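Local coordinates for protein dITP/XTP pyrophosphatase (Staphylococcus aureus, PDB 4BNQ) that probably hydrolyses non-canonical purine nucleoside triphosphates such as XTP, dITP and ITP to their monophosphates, clearing them from the nucleotide pool, at residues K100-L105 with T109-Q114. Residues are numbered along the deposited sequence; the frame is centred on the assembly and turned at random.
Sequences KLLNKL and TDRRAQ. With PO4 (phosphate ion), chain D.
The R111 guanidinium is approached at its edge, near its own plane, by the last turn of helix 94-104 and the residue after it: the L105 carbonyl lies beside NH2, and CD2 of L102 stands 4.4 Å from NH1. The modelled approach of the L105 carbonyl to NH2 is too short to be trusted, and no bond is inferred from it. A water accepts from R111 NH2 at 3.1 Å and donates to L102 O at 3.0 Å, a bridge that depends on a nitrogen whose modelled position is uncertain. NE donates to the carbonyl of T108, and a bend at chi3 (114°) turns the end of the chain toward the helix. L105 leaves helical geometry here. The connection runs from helix 94-104 through a short loop into strand 112-123, a central strand of the antiparallel sheet in this HAM1 fold; I139 of the adjacent strand 126-139 packs against both L102 and R111. At the strand entrance R112 and D110 form a bidentate salt bridge, NE to OD1 at 2.7 Å (N-H...O 156°) and NH2 to OD2 at 2.8 Å (168°), each nitrogen reaching a syn side from somewhat out of the carboxylate plane. R112 also packs on P158 of the second subunit. A phosphate ion, probably from the crystallisation liquor, accepts a weak bond from T109 N at its O1 (3.4 Å).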
ATOM      1  N   LYS A 100       9.538 -23.744 -13.930  1.00 33.45           N
ATOM      2  CA  LYS A 100       8.760 -24.610 -13.047  1.00 36.64           C
ATOM      3  C   LYS A 100       7.366 -24.054 -12.765  1.00 34.28           C
ATOM      4  O   LYS A 100       6.365 -24.735 -12.982  1.00 37.12           O
ATOM      5  CB  LYS A 100       9.478 -24.849 -11.728  1.00 32.74           C
ATOM      6  CG  LYS A 100       8.704 -25.792 -10.828  1.00 32.91           C
ATOM      7  CD  LYS A 100       9.474 -26.065  -9.541  1.00 35.81           C
ATOM      8  CE  LYS A 100       8.673 -26.937  -8.595  1.00 33.35           C
ATOM      9  NZ  LYS A 100       9.468 -27.216  -7.377  1.00 43.95           N
ATOM     10  N   LEU A 101       7.303 -22.814 -12.294  1.00 35.73           N
ATOM     11  CA  LEU A 101       6.018 -22.183 -12.021  1.00 33.12           C
ATOM     12  C   LEU A 101       5.117 -22.190 -13.251  1.00 31.94           C
ATOM     13  O   LEU A 101       3.950 -22.537 -13.153  1.00 30.29           O
ATOM     14  CB  LEU A 101       6.215 -20.762 -11.514  1.00 28.58           C
ATOM     15  CG  LEU A 101       4.907 -20.059 -11.157  1.00 30.85           C
ATOM     16  CD1 LEU A 101       4.096 -20.904 -10.210  1.00 33.70           C
ATOM     17  CD2 LEU A 101       5.234 -18.750 -10.496  1.00 38.70           C
ATOM     18  N   LEU A 102       5.656 -21.825 -14.411  1.00 29.14           N
ATOM     19  CA  LEU A 102       4.848 -21.861 -15.627  1.00 33.77           C
ATOM     20  C   LEU A 102       4.318 -23.271 -15.943  1.00 36.90           C
ATOM     21  O   LEU A 102       3.126 -23.436 -16.231  1.00 34.98           O
ATOM     22  CB  LEU A 102       5.610 -21.271 -16.815  1.00 32.59           C
ATOM     23  CG  LEU A 102       5.755 -19.752 -16.767  1.00 31.92           C
ATOM     24  CD1 LEU A 102       6.578 -19.241 -17.941  1.00 29.62           C
ATOM     25  CD2 LEU A 102       4.371 -19.133 -16.776  1.00 31.25           C
ATOM     26  N   ASN A 103       5.195 -24.277 -15.878  1.00 35.77           N
ATOM     27  CA  ASN A 103       4.802 -25.665 -16.145  1.00 38.56           C
ATOM     28  C   ASN A 103       3.676 -26.108 -15.238  1.00 40.11           C
ATOM     29  O   ASN A 103       2.697 -26.701 -15.696  1.00 38.81           O
ATOM     30  CB  ASN A 103       5.981 -26.629 -15.971  1.00 39.84           C
ATOM     31  CG  ASN A 103       6.966 -26.560 -17.120  1.00 45.02           C
ATOM     32  OD1 ASN A 103       6.636 -26.070 -18.199  1.00 52.17           O
ATOM     33  ND2 ASN A 103       8.183 -27.067 -16.899  1.00 46.89           N
ATOM     34  N   LYS A 104       3.812 -25.799 -13.953  1.00 34.35           N
ATOM     35  CA  LYS A 104       2.785 -26.150 -12.978  1.00 34.35           C
ATOM     36  C   LYS A 104       1.440 -25.465 -13.212  1.00 38.54           C
ATOM     37  O   LYS A 104       0.417 -25.957 -12.762  1.00 33.75           O
ATOM     38  CB  LYS A 104       3.288 -25.904 -11.558  1.00 31.82           C
ATOM     39  CG  LYS A 104       4.380 -26.864 -11.129  1.00 39.62           C
ATOM     40  CD  LYS A 104       4.322 -27.129  -9.622  1.00 43.15           C
ATOM     41  CE  LYS A 104       2.881 -27.277  -9.142  1.00 40.78           C
ATOM     42  NZ  LYS A 104       2.771 -27.796  -7.746  1.00 54.92           N
ATOM     43  N   LEU A 105       1.437 -24.340 -13.925  1.00 41.10           N
ATOM     44  CA  LEU A 105       0.185 -23.660 -14.259  1.00 39.09           C
ATOM     45  C   LEU A 105      -0.276 -23.885 -15.717  1.00 43.29           C
ATOM     46  O   LEU A 105      -1.117 -23.140 -16.239  1.00 43.44           O
ATOM     47  CB  LEU A 105       0.297 -22.164 -13.932  1.00 42.06           C
ATOM     48  CG  LEU A 105       0.205 -21.799 -12.447  1.00 39.79           C
ATOM     49  CD1 LEU A 105       1.083 -20.596 -12.162  1.00 41.33           C
ATOM     50  CD2 LEU A 105      -1.236 -21.513 -11.986  1.00 26.40           C
ATOM     51  N   THR A 109      -6.731 -21.374 -15.630  1.00 45.84           N
ATOM     52  CA  THR A 109      -7.295 -20.103 -16.111  1.00 45.03           C
ATOM     53  C   THR A 109      -7.386 -19.003 -15.048  1.00 40.72           C
ATOM     54  O   THR A 109      -7.412 -17.818 -15.380  1.00 37.33           O
ATOM     55  CB  THR A 109      -8.693 -20.276 -16.750  1.00 46.49           C
ATOM     56  OG1 THR A 109      -9.575 -20.898 -15.809  1.00 48.22           O
ATOM     57  CG2 THR A 109      -8.609 -21.115 -18.017  1.00 44.76           C
ATOM     58  N   ASP A 110      -7.472 -19.393 -13.781  1.00 40.85           N
ATOM     59  CA  ASP A 110      -7.419 -18.429 -12.689  1.00 41.46           C
ATOM     60  C   ASP A 110      -5.952 -18.260 -12.289  1.00 35.97           C
ATOM     61  O   ASP A 110      -5.439 -19.016 -11.468  1.00 31.90           O
ATOM     62  CB  ASP A 110      -8.255 -18.926 -11.503  1.00 40.76           C
ATOM     63  CG  ASP A 110      -8.153 -18.023 -10.278  1.00 42.62           C
ATOM     64  OD1 ASP A 110      -7.731 -16.850 -10.408  1.00 34.00           O
ATOM     65  OD2 ASP A 110      -8.509 -18.484  -9.170  1.00 44.22           O
ATOM     66  N   ARG A 111      -5.280 -17.273 -12.875  1.00 33.57           N
ATOM     67  CA  ARG A 111      -3.844 -17.106 -12.658  1.00 35.86           C
ATOM     68  C   ARG A 111      -3.505 -16.014 -11.644  1.00 35.96           C
ATOM     69  O   ARG A 111      -2.376 -15.495 -11.632  1.00 33.55           O
ATOM     70  CB  ARG A 111      -3.146 -16.793 -13.982  1.00 39.87           C
ATOM     71  CG  ARG A 111      -3.666 -17.585 -15.188  1.00 41.16           C
ATOM     72  CD  ARG A 111      -2.564 -17.781 -16.201  1.00 30.95           C
ATOM     73  NE  ARG A 111      -2.227 -19.190 -16.303  1.00 42.82           N
ATOM     74  CZ  ARG A 111      -1.032 -19.659 -16.612  1.00 39.55           C
ATOM     75  NH1 ARG A 111      -0.025 -18.835 -16.846  1.00 33.41           N
ATOM     76  NH2 ARG A 111      -0.850 -20.967 -16.677  1.00 49.89           N
ATOM     77  N   ARG A 112      -4.471 -15.665 -10.800  1.00 30.57           N
ATOM     78  CA  ARG A 112      -4.247 -14.637  -9.795  1.00 31.66           C
ATOM     79  C   ARG A 112      -3.054 -14.993  -8.915  1.00 36.31           C
ATOM     80  O   ARG A 112      -2.865 -16.155  -8.532  1.00 31.94           O
ATOM     81  CB  ARG A 112      -5.502 -14.414  -8.952  1.00 29.77           C
ATOM     82  CG  ARG A 112      -6.631 -13.700  -9.718  1.00 33.86           C
ATOM     83  CD  ARG A 112      -7.894 -13.652  -8.888  1.00 35.94           C
ATOM     84  NE  ARG A 112      -8.326 -15.002  -8.531  1.00 34.50           N
ATOM     85  CZ  ARG A 112      -9.202 -15.296  -7.577  1.00 41.52           C
ATOM     86  NH1 ARG A 112      -9.770 -14.341  -6.854  1.00 42.25           N
ATOM     87  NH2 ARG A 112      -9.509 -16.564  -7.347  1.00 44.19           N
ATOM     88  N   ALA A 113      -2.234 -13.990  -8.629  1.00 31.37           N
ATOM     89  CA  ALA A 113      -1.068 -14.172  -7.778  1.00 34.53           C
ATOM     90  C   ALA A 113      -0.812 -12.852  -7.082  1.00 33.16           C
ATOM     91  O   ALA A 113      -1.410 -11.828  -7.421  1.00 29.76           O
ATOM     92  CB  ALA A 113       0.153 -14.594  -8.586  1.00 29.17           C
ATOM     93  N   GLN A 114       0.093 -12.874  -6.120  1.00 33.32           N
ATOM     94  CA  GLN A 114       0.366 -11.702  -5.317  1.00 33.33           C
ATOM     95  C   GLN A 114       1.850 -11.689  -5.003  1.00 32.68           C
ATOM     96  O   GLN A 114       2.435 -12.741  -4.716  1.00 27.06           O
ATOM     97  CB  GLN A 114      -0.441 -11.828  -4.028  1.00 35.83           C
ATOM     98  CG  GLN A 114      -0.370 -10.668  -3.078  1.00 36.14           C
ATOM     99  CD  GLN A 114      -1.033 -11.002  -1.754  1.00 36.31           C
ATOM    100  OE1 GLN A 114      -0.774 -12.063  -1.171  1.00 41.45           O
ATOM    101  NE2 GLN A 114      -1.901 -10.111  -1.280  1.00 41.31           N
TER
HETATM  102  P   PO4 D 801      -9.066 -23.820 -14.314  1.00 86.11           P
HETATM  103  O1  PO4 D 801      -8.879 -22.690 -13.308  1.00 62.77           O
HETATM  104  O2  PO4 D 801      -9.549 -23.234 -15.629  1.00 67.06           O
HETATM  105  O3  PO4 D 801     -10.083 -24.839 -13.834  1.00 71.25           O
HETATM  106  O4  PO4 D 801      -7.744 -24.537 -14.508  1.00 63.61           O
HETATM  107  O   HOH W   1       1.858 -21.526 -18.125  1.00 40.10           O